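RNA-binding protein RO60 (Deinococcus radiodurans, PDB 2NVO) binds several small RNAs that accumulate during recovery from ultraviolet irradiation and contributes to the resistance of the bacterium to that radiation. Local coordinates at residues S39-G51 against R78-V90. Numbering follows the deposited sequence.
Sequences SDESRLTRFLVLG and RDAALALRVTLDV
Glu41 O, which lies against Val86 CG1 of the facing helix, accepts two bonds from Thr45: the routine one from the backbone N and a second from OG1 at 3.0 Å, reaching the oxygen from opposite faces of the carbonyl plane. Spending its hydroxyl on its own helix lets Thr45 OG1 sit in an apolar seam, 3.4 Å from Val86 CG1. Thr87 repeats the device on the other side, its OG1 returning to Ala83 O (2.8 Å) while Leu48 CD1 and CD2 lie across it. Val86 is the knob of the contact, set in a hole formed by Glu41, Leu44, Thr45 and Leu48. Its CG1 stands anti to the backbone N and meets Leu44 CD2 at 3.5 Å; beta-branching keeps this knob short and stiff, suited to helix axes 9.7 Å apart at their closest approach. The helices 40-50 and 80-90 run in broadly the same direction, crossing at -47°, within the horseshoe of HEAT-like helical repeats that the VWFA-like domain closes into a ring. Leu75 of helix 70-78 also touches Leu44 and Leu82, and Val105 of helix 100-112 touches Leu48 and Thr87. One turn beyond the knob, Val90 CG2 packs on Leu48 CD1 at 3.7 Å, a longer leucine reaching over a compact valine. Toward the start of helix 40-50, Glu41 is bent at chi2 (89°), which lays its CG and carboxylate carbon across Leu82 CD1, with Glu41 CD 3.4 Å from Leu82 CD1. Farther out, Arg78 NH2 approaches Asp40 OD2 at 2.7 Å in a salt bridge whose hydrogen bond is weak, strongly bent with an N-H...O angle of 117°; Arg78 NH1 pairs with Glu74, so its guanidinium is shared between two acids.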
# COMPACT_ATOMS: atom_id res chain seq x y z
N SER A 39 -1.29 0.97 26.91
CA SER A 39 -2.73 1.08 26.71
C SER A 39 -3.22 0.08 25.66
O SER A 39 -2.65 -0.01 24.58
CB SER A 39 -3.11 2.49 26.28
OG SER A 39 -4.49 2.55 25.94
N ASP A 40 -4.29 -0.65 25.98
CA ASP A 40 -4.85 -1.64 25.07
C ASP A 40 -5.21 -1.01 23.73
O ASP A 40 -4.91 -1.56 22.67
CB ASP A 40 -6.10 -2.31 25.66
CG ASP A 40 -5.80 -3.19 26.86
OD1 ASP A 40 -4.63 -3.58 27.07
OD2 ASP A 40 -6.76 -3.50 27.61
N GLU A 41 -5.87 0.15 23.79
CA GLU A 41 -6.29 0.86 22.60
C GLU A 41 -5.12 1.13 21.66
O GLU A 41 -5.20 0.90 20.45
CB GLU A 41 -6.96 2.20 22.96
CG GLU A 41 -8.32 2.09 23.64
CD GLU A 41 -8.24 2.01 25.17
OE1 GLU A 41 -9.22 2.41 25.84
OE2 GLU A 41 -7.20 1.54 25.70
N SER A 42 -4.02 1.63 22.22
CA SER A 42 -2.88 2.03 21.42
C SER A 42 -2.11 0.84 20.90
O SER A 42 -1.62 0.85 19.78
CB SER A 42 -1.94 2.93 22.24
OG SER A 42 -2.56 4.17 22.52
N ARG A 43 -1.99 -0.19 21.73
CA ARG A 43 -1.24 -1.37 21.36
C ARG A 43 -1.97 -2.14 20.26
O ARG A 43 -1.35 -2.66 19.35
CB ARG A 43 -0.98 -2.27 22.57
CG ARG A 43 0.07 -3.34 22.30
CD ARG A 43 0.35 -4.19 23.53
NE ARG A 43 1.23 -5.32 23.21
CZ ARG A 43 1.77 -6.12 24.12
NH1 ARG A 43 1.53 -5.91 25.41
NH2 ARG A 43 2.56 -7.12 23.75
N LEU A 44 -3.29 -2.21 20.36
CA LEU A 44 -4.09 -2.87 19.34
C LEU A 44 -4.09 -2.07 18.04
O LEU A 44 -4.03 -2.65 16.96
CB LEU A 44 -5.53 -3.10 19.82
CG LEU A 44 -6.46 -3.75 18.80
CD1 LEU A 44 -6.01 -5.19 18.52
CD2 LEU A 44 -7.90 -3.72 19.25
N THR A 45 -4.16 -0.75 18.14
CA THR A 45 -4.14 0.08 16.94
C THR A 45 -2.83 -0.14 16.19
O THR A 45 -2.81 -0.25 14.96
CB THR A 45 -4.33 1.59 17.26
OG1 THR A 45 -5.69 1.84 17.64
CG2 THR A 45 -4.01 2.43 16.04
N ARG A 46 -1.73 -0.22 16.93
CA ARG A 46 -0.44 -0.44 16.28
C ARG A 46 -0.42 -1.77 15.53
O ARG A 46 0.07 -1.85 14.42
CB ARG A 46 0.71 -0.39 17.28
CG ARG A 46 2.08 -0.52 16.60
CD ARG A 46 3.22 -0.13 17.54
NE ARG A 46 3.24 1.30 17.79
CZ ARG A 46 4.24 1.96 18.36
NH1 ARG A 46 5.32 1.30 18.75
NH2 ARG A 46 4.16 3.28 18.54
N PHE A 47 -0.97 -2.80 16.16
CA PHE A 47 -1.05 -4.10 15.52
C PHE A 47 -1.92 -4.04 14.26
O PHE A 47 -1.62 -4.67 13.24
CB PHE A 47 -1.58 -5.14 16.50
CG PHE A 47 -1.89 -6.46 15.87
CD1 PHE A 47 -0.92 -7.45 15.79
CD2 PHE A 47 -3.15 -6.71 15.36
CE1 PHE A 47 -1.21 -8.67 15.19
CE2 PHE A 47 -3.44 -7.93 14.76
CZ PHE A 47 -2.47 -8.91 14.68
N LEU A 48 -3.02 -3.29 14.34
CA LEU A 48 -3.93 -3.15 13.21
C LEU A 48 -3.31 -2.43 12.01
O LEU A 48 -3.61 -2.76 10.87
CB LEU A 48 -5.19 -2.41 13.65
CG LEU A 48 -6.10 -3.21 14.57
CD1 LEU A 48 -7.18 -2.31 15.15
CD2 LEU A 48 -6.72 -4.37 13.80
N VAL A 49 -2.46 -1.45 12.27
CA VAL A 49 -1.83 -0.70 11.18
C VAL A 49 -0.61 -1.40 10.62
O VAL A 49 -0.47 -1.53 9.41
CB VAL A 49 -1.41 0.72 11.63
CG1 VAL A 49 -0.53 1.39 10.56
CG2 VAL A 49 -2.62 1.56 11.94
N LEU A 50 0.29 -1.82 11.49
CA LEU A 50 1.55 -2.41 11.06
C LEU A 50 1.40 -3.89 10.71
O LEU A 50 2.12 -4.39 9.87
CB LEU A 50 2.62 -2.25 12.14
CG LEU A 50 2.94 -0.81 12.53
CD1 LEU A 50 4.08 -0.76 13.54
CD2 LEU A 50 3.27 -0.01 11.30
N GLY A 51 0.48 -4.57 11.38
CA GLY A 51 0.28 -5.99 11.15
C GLY A 51 1.27 -6.76 11.99
O GLY A 51 1.53 -7.94 11.74
N ARG A 78 -10.58 -10.59 27.13
CA ARG A 78 -10.73 -9.64 28.22
C ARG A 78 -11.75 -8.55 27.92
O ARG A 78 -12.64 -8.28 28.74
CB ARG A 78 -9.37 -9.01 28.54
CG ARG A 78 -9.23 -8.54 29.98
CD ARG A 78 -7.97 -7.73 30.19
NE ARG A 78 -6.87 -8.16 29.32
CZ ARG A 78 -6.29 -7.39 28.42
NH1 ARG A 78 -5.30 -7.86 27.68
NH2 ARG A 78 -6.68 -6.13 28.28
N ASP A 79 -11.64 -7.92 26.75
CA ASP A 79 -12.55 -6.84 26.37
C ASP A 79 -12.78 -6.81 24.85
O ASP A 79 -12.26 -5.95 24.14
CB ASP A 79 -11.99 -5.49 26.86
CG ASP A 79 -12.97 -4.33 26.66
OD1 ASP A 79 -14.01 -4.51 25.98
OD2 ASP A 79 -12.69 -3.23 27.18
N ALA A 80 -13.59 -7.76 24.37
CA ALA A 80 -13.93 -7.84 22.96
C ALA A 80 -14.61 -6.57 22.45
O ALA A 80 -14.51 -6.23 21.27
CB ALA A 80 -14.80 -9.06 22.70
N ALA A 81 -15.31 -5.88 23.34
CA ALA A 81 -16.04 -4.68 22.95
C ALA A 81 -15.11 -3.55 22.52
O ALA A 81 -15.38 -2.85 21.54
CB ALA A 81 -16.98 -4.22 24.07
N LEU A 82 -14.02 -3.35 23.24
CA LEU A 82 -13.11 -2.29 22.87
C LEU A 82 -12.24 -2.74 21.69
O LEU A 82 -11.92 -1.95 20.81
CB LEU A 82 -12.27 -1.80 24.06
CG LEU A 82 -10.76 -2.04 24.13
CD1 LEU A 82 -10.06 -0.81 24.66
CD2 LEU A 82 -10.43 -3.24 24.99
N ALA A 83 -11.88 -4.03 21.68
CA ALA A 83 -11.18 -4.61 20.54
C ALA A 83 -11.95 -4.25 19.27
O ALA A 83 -11.36 -3.84 18.28
CB ALA A 83 -11.09 -6.12 20.69
N LEU A 84 -13.27 -4.37 19.34
CA LEU A 84 -14.14 -4.11 18.20
C LEU A 84 -14.22 -2.61 17.88
O LEU A 84 -14.23 -2.22 16.71
CB LEU A 84 -15.54 -4.64 18.49
CG LEU A 84 -16.33 -5.33 17.39
CD1 LEU A 84 -17.82 -5.12 17.61
CD2 LEU A 84 -15.93 -4.86 16.01
N ARG A 85 -14.32 -1.78 18.91
CA ARG A 85 -14.40 -0.34 18.70
C ARG A 85 -13.10 0.19 18.09
O ARG A 85 -13.12 0.98 17.15
CB ARG A 85 -14.72 0.39 20.01
CG ARG A 85 -14.30 1.86 20.03
CD ARG A 85 -14.76 2.57 21.30
NE ARG A 85 -14.56 1.74 22.49
CZ ARG A 85 -13.50 1.81 23.29
NH1 ARG A 85 -12.52 2.67 23.02
NH2 ARG A 85 -13.40 1.01 24.34
N VAL A 86 -11.97 -0.27 18.64
CA VAL A 86 -10.65 0.07 18.12
C VAL A 86 -10.55 -0.34 16.64
O VAL A 86 -10.09 0.43 15.80
CB VAL A 86 -9.54 -0.61 18.95
CG1 VAL A 86 -8.16 -0.32 18.37
CG2 VAL A 86 -9.61 -0.17 20.41
N THR A 87 -11.00 -1.55 16.34
CA THR A 87 -10.93 -2.08 14.98
C THR A 87 -11.76 -1.27 13.99
O THR A 87 -11.30 -0.99 12.89
CB THR A 87 -11.32 -3.58 14.93
OG1 THR A 87 -10.36 -4.32 15.66
CG2 THR A 87 -11.35 -4.10 13.51
N LEU A 88 -12.96 -0.86 14.39
CA LEU A 88 -13.78 -0.05 13.49
C LEU A 88 -13.18 1.34 13.28
O LEU A 88 -13.18 1.86 12.16
CB LEU A 88 -15.23 0.03 13.98
CG LEU A 88 -16.14 -1.11 13.50
CD1 LEU A 88 -15.50 -2.46 13.74
CD2 LEU A 88 -17.50 -1.03 14.18
N ASP A 89 -12.66 1.93 14.35
CA ASP A 89 -11.96 3.21 14.29
C ASP A 89 -10.82 3.19 13.27
O ASP A 89 -10.63 4.13 12.50
CB ASP A 89 -11.41 3.61 15.66
CG ASP A 89 -12.49 4.13 16.62
OD1 ASP A 89 -12.14 4.47 17.77
OD2 ASP A 89 -13.67 4.20 16.23
N VAL A 90 -10.05 2.10 13.28
CA VAL A 90 -8.93 1.99 12.35
C VAL A 90 -9.41 1.79 10.92
O VAL A 90 -8.89 2.42 9.99
CB VAL A 90 -7.98 0.84 12.75
CG1 VAL A 90 -6.98 0.56 11.62
CG2 VAL A 90 -7.27 1.18 14.04